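Local coordinates for protein separin (Saccharomyces cerevisiae, PDB 5U1T) that cleaves the MCD1/SCC1 subunit of cohesin as a caspase-like cysteine protease at the onset of anaphase, and so drives chromosome segregation, at residues 408-412 with 450-454; 473-477 with 502-507; 344-349 with 385-390; 432-436 with 479-484. All coordinates share one frame; numbering follows the deposited sequence.

Contact 1. Residues 408-412 with 450-454; sequences HSFLL and KKIEI
The imidazole of H408 has the K450 chain over one face and the carboxylate of E453 at its edge. K450 CG lies 3.6 Å from the centroid of the H408 ring, 16° off the ring normal, a CH-pi contact. K450 CB and CD touch the same ring toward its CD2 side. At the edge, E453 OE1 lies in the ring plane, 3.1 Å from H408 CE1. As modelled, this oxygen faces H408 CE1 and not a ring nitrogen, and the carboxylate stands nearly perpendicular to the imidazole. H408 NE2 donates instead to the K450 backbone, in a weak bond of 3.4 Å from NE2 to K450 O. That oxygen also takes the helical N-H of I454. H408 CG is anti to the backbone N (chi1 -163°), which sends the ring across to K450. The contact belongs to the array of packed helices in the helical domain. Helices 408-425 and 448-458 run nearly parallel here, at 17°, with helix 431-444 between them in the chain. One turn further along both helices the packing is apolar. L411 CD2 meets I454 CG1 at 3.6 Å, the two side chains crossing at about a right angle. L412 CD2 reaches I454 CD1 at 3.7 Å. L411 continues onto F441 and S444 of helix 431-444, and I454 onto F438 of the same helix. L412 CD1 lies near E453 OE1 as well, on the more exposed side.

Contact 2. Residues 473-477 with 502-507; sequences VFDFC and IMLSVL
C477 and V506 meet at the middle of this helix pair, with M503 beside them. The pair is part of the all-helical packing of the helical domain. Helices 470-485 and 501-509 cross here at -59°, their axes 9.3 Å apart. Every residue that touches is buried, and the side chains meet by apolar contact. C477 CB rests on V506 CG1 at 3.4 Å. The sulfur lies against the backbone of the facing helix, with C477 SG 3.7 Å from M503 O; SG also touches M503 CB and CG. V506 CG1, anti to the backbone N (chi1 172°), meets C477 CB and also touches the CD1-CE1 side of the F474 ring; CG2 lies over one face of that ring. V506 CG2 stands 3.8 Å from the F474 centroid, 16° off the ring normal, in a CH-pi contact offset toward the CE2 and CZ rim. The F474 ring also meets the ring of F603 and the side chains of I528 and L532 on helix 523-533. A serine in place of F474 would probably open a gap beside V506 CG2 and leave I528 and L532 without their aromatic neighbour. M503 bends at its last torsion and brings its methyl to the other phenylalanine, with M503 CE 3.8 Å from F476 CE1. Toward the N-terminal ends of both segments V473 CG2 lies 4.1 Å from I502 CG2. Toward their C-terminal ends L507 CD1 sits 3.9 Å from C477 O.

Contact 3. Residues 344-349 with 385-390; sequences ILRQFD and YKEPKR
R390 reaches across to D349 and grips it side-on with two nitrogens. R390 NE donates to D349 OD1 at 2.6 Å, on the syn lone pair of that oxygen and in the guanidinium plane. R390 NH2 donates to D349 OD2 at 3.3 Å; this oxygen is met on its syn side, 27° out of the carboxylate plane. The two flat groups are nearly coplanar. The third nitrogen is held within its own segment: R390 NH1 donates to E387 OE1 at 2.5 Å, approaching from above that carboxylate plane. So each of the three guanidinium nitrogens has an acidic partner. D349 OD2 also feels R346, whose NH1 is 3.6 Å away. That oxygen lies well out of the R346 guanidinium plane, so this second link is one of charge alone. The two arginines thus gather at one carboxylate, with their guanidinium planes nearly perpendicular. L345 CD2 covers one face of the R390 guanidinium, 3.7 Å from R390 NH1, and F348 CD1 packs on R390 CD. Farther along, I344 CD1 touches Y385 OH at 3.7 Å. The Y385 hydroxyl has its polar partner in the backbone oxygen of L338. Apolar side chains from the chain of another protein pack on D349 and R390. E387 stands at the N-cap position of helix 388-404. R390, in the first turn of that helix, fits as a single knob into a hole formed by L345, R346, F348 and D349 of helix 342-357, and a four-residue salt-bridge network fixes it there.

Contact 4. Residues 432-436 with 479-484; sequences HRTIL and NAFIHC
N479 O takes the backbone N-H of H483 at 2.9 Å, and from the facing helix the I435 methyl CG2 rests 3.6 Å from N479 O. A single knob-into-hole contact joins helices 431-444 and 470-485 here, in the helical domain. The helices run at 30° to each other. I435 is the knob, and N479, A480, H483 and C484 form the hole. Both branches of I435 are used. CG2 is anti to the backbone N and lies over the peptide between N479 and A480, while I435 CD1 touches N479 CB at 3.8 Å. With an alanine in place of I435, the hole is likely to be left partly unfilled and C484 SG to lose its methyl neighbour. Beside the knob, two histidines form an offset edge-to-face pair. The edge of H432 points toward the face of H483, with ring centroids 5.9 Å apart and planes at 87°. L436 CD2 approaches the same H483 ring obliquely, on its ND1 and CE1 side. H483 ND1 is hydrogen-bonded to E439 OE1 of helix 431-444, a second tie between the two helices. N479 ND2 is bonded to D475 O, one turn back. C484 also packs on F455 of helix 448-458. C484 SG itself lies 3.5 Å from I435 O.

Overall arrangement
All four contacts join helices of the helical domain, far from the probable catalytic cysteine. Contact 2 is the buried one, and its chemistry is apolar. Contacts 1, 3 and 4 are partly buried and combine apolar packing with polar side chains. Contacts 2 and 4 share helix 470-485 and touch, F476 O meeting I435 CD1. Contacts 1 and 4 interleave along the chain: helix 431-444 of contact 4 falls between the two helices of contact 1. Both use histidine rings: H408, and H432 with H483. Contact 3, the one tied by salt bridges, has its centre farthest from the centre of the chain, about 60 Å. Its helix 388-404 directly precedes helix 408-425 of contact 1.

Contact 1. Residues 408-412 with 450-454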
loop_
_atom_site.group_PDB
_atom_site.type_symbol
_atom_site.label_atom_id
_atom_site.label_comp_id
_atom_site.label_asym_id
_atom_site.label_seq_id
_atom_site.Cartn_x
_atom_site.Cartn_y
_atom_site.Cartn_z
ATOM N N HIS A 408 -13.430 48.533 13.175
ATOM C CA HIS A 408 -12.162 47.892 13.474
ATOM C C HIS A 408 -11.596 48.338 14.828
ATOM O O HIS A 408 -10.839 47.590 15.461
ATOM C CB HIS A 408 -11.142 48.166 12.376
ATOM C CG HIS A 408 -9.970 47.238 12.406
ATOM N ND1 HIS A 408 -8.682 47.666 12.641
ATOM C CD2 HIS A 408 -9.895 45.896 12.239
ATOM C CE1 HIS A 408 -7.861 46.633 12.608
ATOM N NE2 HIS A 408 -8.572 45.549 12.363
ATOM N N SER A 409 -11.952 49.547 15.266
ATOM C CA SER A 409 -11.451 50.062 16.532
ATOM C C SER A 409 -11.928 49.223 17.701
ATOM O O SER A 409 -11.130 48.823 18.550
ATOM C CB SER A 409 -11.864 51.513 16.731
ATOM O OG SER A 409 -11.228 52.331 15.773
ATOM N N PHE A 410 -13.224 48.941 17.747
ATOM C CA PHE A 410 -13.746 48.052 18.782
ATOM C C PHE A 410 -13.128 46.655 18.728
ATOM O O PHE A 410 -12.875 46.048 19.767
ATOM C CB PHE A 410 -15.263 47.956 18.684
ATOM C CG PHE A 410 -15.970 49.035 19.418
ATOM C CD1 PHE A 410 -16.265 48.889 20.767
ATOM C CD2 PHE A 410 -16.321 50.213 18.775
ATOM C CE1 PHE A 410 -16.920 49.901 21.463
ATOM C CE2 PHE A 410 -16.978 51.236 19.464
ATOM C CZ PHE A 410 -17.276 51.082 20.811
ATOM N N LEU A 411 -12.875 46.150 17.524
ATOM C CA LEU A 411 -12.344 44.800 17.383
ATOM C C LEU A 411 -10.914 44.769 17.884
ATOM O O LEU A 411 -10.524 43.844 18.595
ATOM C CB LEU A 411 -12.415 44.314 15.932
ATOM C CG LEU A 411 -11.962 42.871 15.718
ATOM C CD1 LEU A 411 -12.841 41.943 16.533
ATOM C CD2 LEU A 411 -11.991 42.492 14.247
ATOM N N LEU A 412 -10.130 45.781 17.519
ATOM C CA LEU A 412 -8.782 45.893 18.057
ATOM C C LEU A 412 -8.861 45.992 19.575
ATOM O O LEU A 412 -8.074 45.366 20.285
ATOM C CB LEU A 412 -8.042 47.092 17.470
ATOM C CG LEU A 412 -7.410 46.877 16.094
ATOM C CD1 LEU A 412 -6.966 48.198 15.491
ATOM C CD2 LEU A 412 -6.246 45.918 16.188
ATOM N N LYS A 450 -7.160 44.117 7.747
ATOM C CA LYS A 450 -7.649 44.187 9.116
ATOM C C LYS A 450 -7.610 42.816 9.804
ATOM O O LYS A 450 -7.337 42.732 11.008
ATOM C CB LYS A 450 -9.053 44.788 9.145
ATOM C CG LYS A 450 -9.068 46.272 8.832
ATOM C CD LYS A 450 -10.451 46.883 9.002
ATOM C CE LYS A 450 -10.431 48.392 8.780
ATOM N NZ LYS A 450 -10.307 48.766 7.341
ATOM N N LYS A 451 -7.863 41.756 9.034
ATOM C CA LYS A 451 -7.748 40.383 9.533
ATOM C C LYS A 451 -6.315 40.038 9.896
ATOM O O LYS A 451 -6.068 39.446 10.938
ATOM C CB LYS A 451 -8.255 39.375 8.504
ATOM C CG LYS A 451 -9.751 39.326 8.368
ATOM C CD LYS A 451 -10.184 38.280 7.360
ATOM C CE LYS A 451 -11.605 38.539 6.902
ATOM N NZ LYS A 451 -11.846 37.849 5.602
ATOM N N ILE A 452 -5.375 40.400 9.029
ATOM C CA ILE A 452 -3.967 40.198 9.321
ATOM C C ILE A 452 -3.542 40.998 10.557
ATOM O O ILE A 452 -2.667 40.603 11.308
ATOM C CB ILE A 452 -3.094 40.579 8.118
ATOM C CG1 ILE A 452 -3.432 39.677 6.940
ATOM C CG2 ILE A 452 -1.620 40.407 8.441
ATOM C CD1 ILE A 452 -2.469 39.807 5.795
ATOM N N GLU A 453 -4.199 42.119 10.787
ATOM C CA GLU A 453 -3.873 42.971 11.923
ATOM C C GLU A 453 -4.277 42.320 13.237
ATOM O O GLU A 453 -3.480 42.251 14.178
ATOM C CB GLU A 453 -4.564 44.312 11.759
ATOM C CG GLU A 453 -3.793 45.493 12.278
ATOM C CD GLU A 453 -4.320 46.782 11.679
ATOM O OE1 GLU A 453 -4.955 47.586 12.415
ATOM O OE2 GLU A 453 -4.110 46.964 10.451
ATOM N N ILE A 454 -5.523 41.844 13.282
ATOM C CA ILE A 454 -6.048 41.121 14.434
ATOM C C ILE A 454 -5.209 39.874 14.692
ATOM O O ILE A 454 -4.982 39.494 15.843
ATOM C CB ILE A 454 -7.523 40.727 14.225
ATOM C CG1 ILE A 454 -8.397 41.985 14.139
ATOM C CG2 ILE A 454 -8.001 39.772 15.319
ATOM C CD1 ILE A 454 -8.256 42.926 15.332
#

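Contact 2. Residues 473-477 with 502-507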
loop_
_atom_site.group_PDB
_atom_site.type_symbol
_atom_site.label_atom_id
_atom_site.label_comp_id
_atom_site.label_asym_id
_atom_site.label_seq_id
_atom_site.Cartn_x
_atom_site.Cartn_y
_atom_site.Cartn_z
ATOM N N VAL A 473 4.629 25.040 22.264
ATOM C CA VAL A 473 4.792 25.940 21.151
ATOM C C VAL A 473 4.333 25.349 19.843
ATOM O O VAL A 473 3.957 26.062 18.956
ATOM C CB VAL A 473 6.218 26.477 21.057
ATOM C CG1 VAL A 473 7.206 25.353 20.983
ATOM C CG2 VAL A 473 6.364 27.364 19.856
ATOM N N PHE A 474 4.373 24.041 19.725
ATOM C CA PHE A 474 3.900 23.397 18.534
ATOM C C PHE A 474 2.399 23.403 18.543
ATOM O O PHE A 474 1.757 23.693 17.574
ATOM C CB PHE A 474 4.404 21.979 18.492
ATOM C CG PHE A 474 5.311 21.727 17.366
ATOM C CD1 PHE A 474 4.814 21.509 16.119
ATOM C CD2 PHE A 474 6.650 21.768 17.547
ATOM C CE1 PHE A 474 5.644 21.302 15.064
ATOM C CE2 PHE A 474 7.494 21.563 16.503
ATOM C CZ PHE A 474 6.990 21.330 15.255
ATOM N N ASP A 475 1.855 23.089 19.692
ATOM C CA ASP A 475 0.442 23.060 19.927
ATOM C C ASP A 475 -0.170 24.418 19.654
ATOM O O ASP A 475 -1.199 24.510 19.027
ATOM C CB ASP A 475 0.256 22.668 21.376
ATOM C CG ASP A 475 -1.143 22.423 21.734
ATOM O OD1 ASP A 475 -1.943 22.164 20.849
ATOM O OD2 ASP A 475 -1.452 22.477 22.921
ATOM N N PHE A 476 0.471 25.474 20.121
ATOM C CA PHE A 476 -0.011 26.815 19.909
ATOM C C PHE A 476 0.090 27.259 18.472
ATOM O O PHE A 476 -0.798 27.878 17.958
ATOM C CB PHE A 476 0.777 27.797 20.770
ATOM C CG PHE A 476 0.444 29.229 20.503
ATOM C CD1 PHE A 476 1.058 29.907 19.498
ATOM C CD2 PHE A 476 -0.493 29.878 21.245
ATOM C CE1 PHE A 476 0.741 31.204 19.232
ATOM C CE2 PHE A 476 -0.812 31.179 20.991
ATOM C CZ PHE A 476 -0.197 31.840 19.978
ATOM N N CYS A 477 1.180 26.928 17.815
ATOM C CA CYS A 477 1.381 27.356 16.454
ATOM C C CYS A 477 0.578 26.627 15.424
ATOM O O CYS A 477 0.201 27.201 14.436
ATOM C CB CYS A 477 2.841 27.256 16.091
ATOM S SG CYS A 477 3.829 28.584 16.746
ATOM N N ILE A 502 11.211 30.596 16.682
ATOM C CA ILE A 502 10.561 29.308 16.804
ATOM C C ILE A 502 9.099 29.354 16.307
ATOM O O ILE A 502 8.664 28.496 15.514
ATOM C CB ILE A 502 10.645 28.823 18.259
ATOM C CG1 ILE A 502 12.086 28.996 18.754
ATOM C CG2 ILE A 502 10.183 27.388 18.370
ATOM C CD1 ILE A 502 12.473 28.125 19.930
ATOM N N MET A 503 8.353 30.363 16.743
ATOM C CA MET A 503 6.981 30.528 16.295
ATOM C C MET A 503 6.879 30.657 14.780
ATOM O O MET A 503 5.963 30.090 14.170
ATOM C CB MET A 503 6.343 31.756 16.946
ATOM C CG MET A 503 6.040 31.580 18.403
ATOM S SD MET A 503 5.454 33.116 19.151
ATOM C CE MET A 503 3.834 33.322 18.380
ATOM N N LEU A 504 7.791 31.426 14.180
ATOM C CA LEU A 504 7.766 31.616 12.731
ATOM C C LEU A 504 8.093 30.287 11.997
ATOM O O LEU A 504 7.517 29.982 10.939
ATOM C CB LEU A 504 8.731 32.723 12.316
ATOM C CG LEU A 504 8.309 34.159 12.656
ATOM C CD1 LEU A 504 9.457 35.117 12.428
ATOM C CD2 LEU A 504 7.099 34.610 11.858
ATOM N N SER A 505 8.994 29.502 12.577
ATOM C CA SER A 505 9.433 28.245 11.988
ATOM C C SER A 505 8.314 27.184 11.922
ATOM O O SER A 505 8.052 26.605 10.872
ATOM C CB SER A 505 10.619 27.698 12.773
ATOM O OG SER A 505 11.210 26.619 12.074
ATOM N N VAL A 506 7.651 26.952 13.046
ATOM C CA VAL A 506 6.545 26.019 13.072
ATOM C C VAL A 506 5.397 26.520 12.217
ATOM O O VAL A 506 4.810 25.744 11.477
ATOM C CB VAL A 506 6.060 25.751 14.509
ATOM C CG1 VAL A 506 4.790 24.946 14.507
ATOM C CG2 VAL A 506 7.141 25.025 15.291
ATOM N N LEU A 507 5.085 27.812 12.273
ATOM C CA LEU A 507 3.945 28.327 11.501
ATOM C C LEU A 507 4.182 28.283 9.988
ATOM O O LEU A 507 3.312 27.841 9.262
ATOM C CB LEU A 507 3.578 29.758 11.909
ATOM C CG LEU A 507 2.364 30.345 11.166
ATOM C CD1 LEU A 507 1.064 30.090 11.890
ATOM C CD2 LEU A 507 2.547 31.821 10.895
#

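Contact 3. Residues 344-349 with 385-390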
loop_
_atom_site.group_PDB
_atom_site.type_symbol
_atom_site.label_atom_id
_atom_site.label_comp_id
_atom_site.label_asym_id
_atom_site.label_seq_id
_atom_site.Cartn_x
_atom_site.Cartn_y
_atom_site.Cartn_z
ATOM N N ILE A 344 -22.898 44.738 44.531
ATOM C CA ILE A 344 -22.148 45.298 43.417
ATOM C C ILE A 344 -22.182 44.372 42.205
ATOM O O ILE A 344 -22.463 44.809 41.090
ATOM C CB ILE A 344 -20.691 45.557 43.803
ATOM C CG1 ILE A 344 -20.630 46.651 44.865
ATOM C CG2 ILE A 344 -19.867 45.939 42.577
ATOM C CD1 ILE A 344 -19.260 46.839 45.446
ATOM N N LEU A 345 -21.917 43.087 42.443
ATOM C CA LEU A 345 -21.794 42.091 41.380
ATOM C C LEU A 345 -23.112 41.835 40.672
ATOM O O LEU A 345 -23.133 41.554 39.471
ATOM C CB LEU A 345 -21.246 40.785 41.949
ATOM C CG LEU A 345 -19.829 40.946 42.494
ATOM C CD1 LEU A 345 -19.456 39.796 43.397
ATOM C CD2 LEU A 345 -18.847 41.080 41.349
ATOM N N ARG A 346 -24.210 41.917 41.420
ATOM C CA ARG A 346 -25.541 41.822 40.827
ATOM C C ARG A 346 -25.769 43.005 39.888
ATOM O O ARG A 346 -26.283 42.843 38.781
ATOM C CB ARG A 346 -26.643 41.785 41.903
ATOM C CG ARG A 346 -26.763 40.473 42.693
ATOM C CD ARG A 346 -26.539 39.238 41.823
ATOM N NE ARG A 346 -25.179 38.712 41.954
ATOM C CZ ARG A 346 -24.665 37.771 41.166
ATOM N NH1 ARG A 346 -25.396 37.259 40.182
ATOM N NH2 ARG A 346 -23.419 37.351 41.355
ATOM N N GLN A 347 -25.383 44.196 40.333
ATOM C CA GLN A 347 -25.604 45.394 39.536
ATOM C C GLN A 347 -24.714 45.346 38.304
ATOM O O GLN A 347 -25.150 45.704 37.206
ATOM C CB GLN A 347 -25.337 46.663 40.351
ATOM C CG GLN A 347 -26.344 47.792 40.092
ATOM C CD GLN A 347 -26.236 48.395 38.692
ATOM O OE1 GLN A 347 -25.161 48.818 38.265
ATOM N NE2 GLN A 347 -27.358 48.440 37.977
ATOM N N PHE A 348 -23.476 44.887 38.490
ATOM C CA PHE A 348 -22.532 44.760 37.387
ATOM C C PHE A 348 -23.134 43.880 36.318
ATOM O O PHE A 348 -23.391 44.336 35.202
ATOM C CB PHE A 348 -21.201 44.176 37.861
ATOM C CG PHE A 348 -20.187 43.978 36.752
ATOM C CD1 PHE A 348 -20.145 42.797 36.030
ATOM C CD2 PHE A 348 -19.263 44.963 36.451
ATOM C CE1 PHE A 348 -19.209 42.612 35.024
ATOM C CE2 PHE A 348 -18.328 44.773 35.446
ATOM C CZ PHE A 348 -18.304 43.597 34.734
ATOM N N ASP A 349 -23.359 42.618 36.680
ATOM C CA ASP A 349 -23.971 41.641 35.791
ATOM C C ASP A 349 -25.173 42.248 35.082
ATOM O O ASP A 349 -25.343 42.084 33.884
ATOM C CB ASP A 349 -24.376 40.397 36.575
ATOM C CG ASP A 349 -23.183 39.586 37.022
ATOM O OD1 ASP A 349 -22.046 40.097 36.902
ATOM O OD2 ASP A 349 -23.382 38.445 37.492
ATOM N N TYR A 385 -10.978 42.839 40.888
ATOM C CA TYR A 385 -11.785 41.869 41.621
ATOM C C TYR A 385 -11.447 40.412 41.307
ATOM O O TYR A 385 -12.084 39.502 41.836
ATOM C CB TYR A 385 -13.262 42.079 41.308
ATOM C CG TYR A 385 -13.940 43.215 42.021
ATOM C CD1 TYR A 385 -13.278 43.972 42.980
ATOM C CD2 TYR A 385 -15.265 43.521 41.742
ATOM C CE1 TYR A 385 -13.926 45.021 43.641
ATOM C CE2 TYR A 385 -15.920 44.556 42.391
ATOM C CZ TYR A 385 -15.252 45.301 43.339
ATOM O OH TYR A 385 -15.929 46.321 43.967
ATOM N N LYS A 386 -10.468 40.195 40.436
ATOM C CA LYS A 386 -10.193 38.862 39.911
ATOM C C LYS A 386 -11.489 38.180 39.467
ATOM O O LYS A 386 -11.923 37.205 40.074
ATOM C CB LYS A 386 -9.469 38.010 40.952
ATOM C CG LYS A 386 -8.206 38.654 41.493
ATOM C CD LYS A 386 -7.609 37.821 42.604
ATOM C CE LYS A 386 -6.397 38.508 43.179
ATOM N NZ LYS A 386 -6.776 39.834 43.758
ATOM N N GLU A 387 -12.114 38.723 38.427
ATOM C CA GLU A 387 -13.368 38.192 37.896
ATOM C C GLU A 387 -13.210 37.831 36.425
ATOM O O GLU A 387 -13.571 38.611 35.546
ATOM C CB GLU A 387 -14.498 39.201 38.073
ATOM C CG GLU A 387 -14.894 39.404 39.513
ATOM C CD GLU A 387 -15.692 38.240 40.054
ATOM O OE1 GLU A 387 -16.354 37.557 39.242
ATOM O OE2 GLU A 387 -15.654 38.014 41.284
ATOM N N PRO A 388 -12.670 36.638 36.156
ATOM C CA PRO A 388 -12.303 36.251 34.797
ATOM C C PRO A 388 -13.534 35.939 33.964
ATOM O O PRO A 388 -13.606 36.376 32.815
ATOM C CB PRO A 388 -11.440 35.006 35.007
ATOM C CG PRO A 388 -11.123 34.983 36.473
ATOM C CD PRO A 388 -12.306 35.600 37.126
ATOM N N LYS A 389 -14.478 35.193 34.532
ATOM C CA LYS A 389 -15.760 34.965 33.878
ATOM C C LYS A 389 -16.362 36.336 33.558
ATOM O O LYS A 389 -16.776 36.597 32.426
ATOM C CB LYS A 389 -16.710 34.143 34.766
ATOM C CG LYS A 389 -17.074 32.741 34.253
ATOM C CD LYS A 389 -18.183 32.094 35.121
ATOM C CE LYS A 389 -18.482 30.640 34.740
ATOM N NZ LYS A 389 -19.855 30.181 35.172
ATOM N N ARG A 390 -16.373 37.226 34.547
ATOM C CA ARG A 390 -16.994 38.536 34.366
ATOM C C ARG A 390 -16.255 39.415 33.342
ATOM O O ARG A 390 -16.895 40.131 32.567
ATOM C CB ARG A 390 -17.118 39.260 35.712
ATOM C CG ARG A 390 -18.108 38.584 36.645
ATOM C CD ARG A 390 -18.875 39.574 37.514
ATOM N NE ARG A 390 -20.040 38.945 38.137
ATOM C CZ ARG A 390 -19.982 38.094 39.161
ATOM N NH1 ARG A 390 -18.811 37.761 39.691
ATOM N NH2 ARG A 390 -21.095 37.571 39.657
#

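Contact 4. Residues 432-436 with 479-484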
loop_
_atom_site.group_PDB
_atom_site.type_symbol
_atom_site.label_atom_id
_atom_site.label_comp_id
_atom_site.label_asym_id
_atom_site.label_seq_id
_atom_site.Cartn_x
_atom_site.Cartn_y
_atom_site.Cartn_z
ATOM N N HIS A 432 -6.287 27.201 23.996
ATOM C CA HIS A 432 -7.115 26.710 22.897
ATOM C C HIS A 432 -8.315 27.659 22.790
ATOM O O HIS A 432 -8.678 28.085 21.688
ATOM C CB HIS A 432 -7.551 25.249 23.126
ATOM C CG HIS A 432 -8.067 24.551 21.899
ATOM N ND1 HIS A 432 -7.366 24.502 20.709
ATOM C CD2 HIS A 432 -9.207 23.841 21.690
ATOM C CE1 HIS A 432 -8.054 23.798 19.820
ATOM N NE2 HIS A 432 -9.176 23.388 20.387
ATOM N N ARG A 433 -8.887 28.015 23.942
ATOM C CA ARG A 433 -10.009 28.952 24.008
ATOM C C ARG A 433 -9.725 30.244 23.252
ATOM O O ARG A 433 -10.556 30.725 22.480
ATOM C CB ARG A 433 -10.342 29.313 25.454
ATOM C CG ARG A 433 -10.993 28.239 26.279
ATOM C CD ARG A 433 -11.301 28.787 27.680
ATOM N NE ARG A 433 -11.872 27.760 28.561
ATOM C CZ ARG A 433 -12.360 27.994 29.780
ATOM N NH1 ARG A 433 -12.355 29.233 30.285
ATOM N NH2 ARG A 433 -12.866 26.984 30.491
ATOM N N THR A 434 -8.550 30.813 23.492
ATOM C CA THR A 434 -8.197 32.077 22.876
ATOM C C THR A 434 -8.116 31.948 21.366
ATOM O O THR A 434 -8.683 32.765 20.638
ATOM C CB THR A 434 -6.860 32.609 23.414
ATOM O OG1 THR A 434 -6.983 32.857 24.823
ATOM C CG2 THR A 434 -6.480 33.899 22.708
ATOM N N ILE A 435 -7.422 30.914 20.900
ATOM C CA ILE A 435 -7.202 30.724 19.479
ATOM C C ILE A 435 -8.547 30.591 18.776
ATOM O O ILE A 435 -8.742 31.129 17.686
ATOM C CB ILE A 435 -6.297 29.486 19.215
ATOM C CG1 ILE A 435 -4.971 29.661 19.956
ATOM C CG2 ILE A 435 -6.039 29.294 17.731
ATOM C CD1 ILE A 435 -3.935 28.647 19.612
ATOM N N LEU A 436 -9.485 29.905 19.422
ATOM C CA LEU A 436 -10.808 29.712 18.839
ATOM C C LEU A 436 -11.583 31.019 18.866
ATOM O O LEU A 436 -12.375 31.289 17.960
ATOM C CB LEU A 436 -11.586 28.618 19.573
ATOM C CG LEU A 436 -11.064 27.186 19.449
ATOM C CD1 LEU A 436 -11.914 26.237 20.273
ATOM C CD2 LEU A 436 -11.024 26.760 17.999
ATOM N N ASN A 479 -2.380 25.171 15.934
ATOM C CA ASN A 479 -3.759 25.603 16.068
ATOM C C ASN A 479 -3.987 27.009 15.524
ATOM O O ASN A 479 -5.043 27.291 14.945
ATOM C CB ASN A 479 -4.190 25.534 17.517
ATOM C CG ASN A 479 -4.656 24.165 17.893
ATOM O OD1 ASN A 479 -5.854 23.907 17.951
ATOM N ND2 ASN A 479 -3.715 23.255 18.115
ATOM N N ALA A 480 -3.001 27.889 15.705
ATOM C CA ALA A 480 -3.085 29.250 15.175
ATOM C C ALA A 480 -3.072 29.176 13.659
ATOM O O ALA A 480 -3.638 30.019 12.965
ATOM C CB ALA A 480 -1.926 30.114 15.687
ATOM N N PHE A 481 -2.412 28.148 13.150
ATOM C CA PHE A 481 -2.350 27.942 11.714
ATOM C C PHE A 481 -3.680 27.448 11.161
ATOM O O PHE A 481 -4.250 28.055 10.249
ATOM C CB PHE A 481 -1.266 26.950 11.370
ATOM C CG PHE A 481 -1.115 26.735 9.907
ATOM C CD1 PHE A 481 -1.858 25.757 9.258
ATOM C CD2 PHE A 481 -0.236 27.510 9.174
ATOM C CE1 PHE A 481 -1.730 25.559 7.920
ATOM C CE2 PHE A 481 -0.100 27.300 7.819
ATOM C CZ PHE A 481 -0.853 26.318 7.194
ATOM N N ILE A 482 -4.148 26.328 11.694
ATOM C CA ILE A 482 -5.419 25.768 11.278
ATOM C C ILE A 482 -6.574 26.755 11.441
ATOM O O ILE A 482 -7.333 26.967 10.501
ATOM C CB ILE A 482 -5.741 24.491 12.062
ATOM C CG1 ILE A 482 -4.857 23.347 11.575
ATOM C CG2 ILE A 482 -7.190 24.117 11.894
ATOM C CD1 ILE A 482 -4.624 22.268 12.610
ATOM N N HIS A 483 -6.718 27.372 12.608
ATOM C CA HIS A 483 -7.948 28.119 12.877
ATOM C C HIS A 483 -7.913 29.597 12.489
ATOM O O HIS A 483 -8.966 30.237 12.418
ATOM C CB HIS A 483 -8.310 28.022 14.358
ATOM C CG HIS A 483 -8.580 26.626 14.825
ATOM N ND1 HIS A 483 -9.854 26.149 15.054
ATOM C CD2 HIS A 483 -7.740 25.603 15.116
ATOM C CE1 HIS A 483 -9.786 24.895 15.465
ATOM N NE2 HIS A 483 -8.515 24.539 15.511
ATOM N N CYS A 484 -6.716 30.138 12.258
ATOM C CA CYS A 484 -6.547 31.581 12.113
ATOM C C CYS A 484 -5.736 31.986 10.892
ATOM O O CYS A 484 -6.205 32.789 10.090
ATOM C CB CYS A 484 -5.894 32.166 13.366
ATOM S SG CYS A 484 -6.937 32.133 14.849
#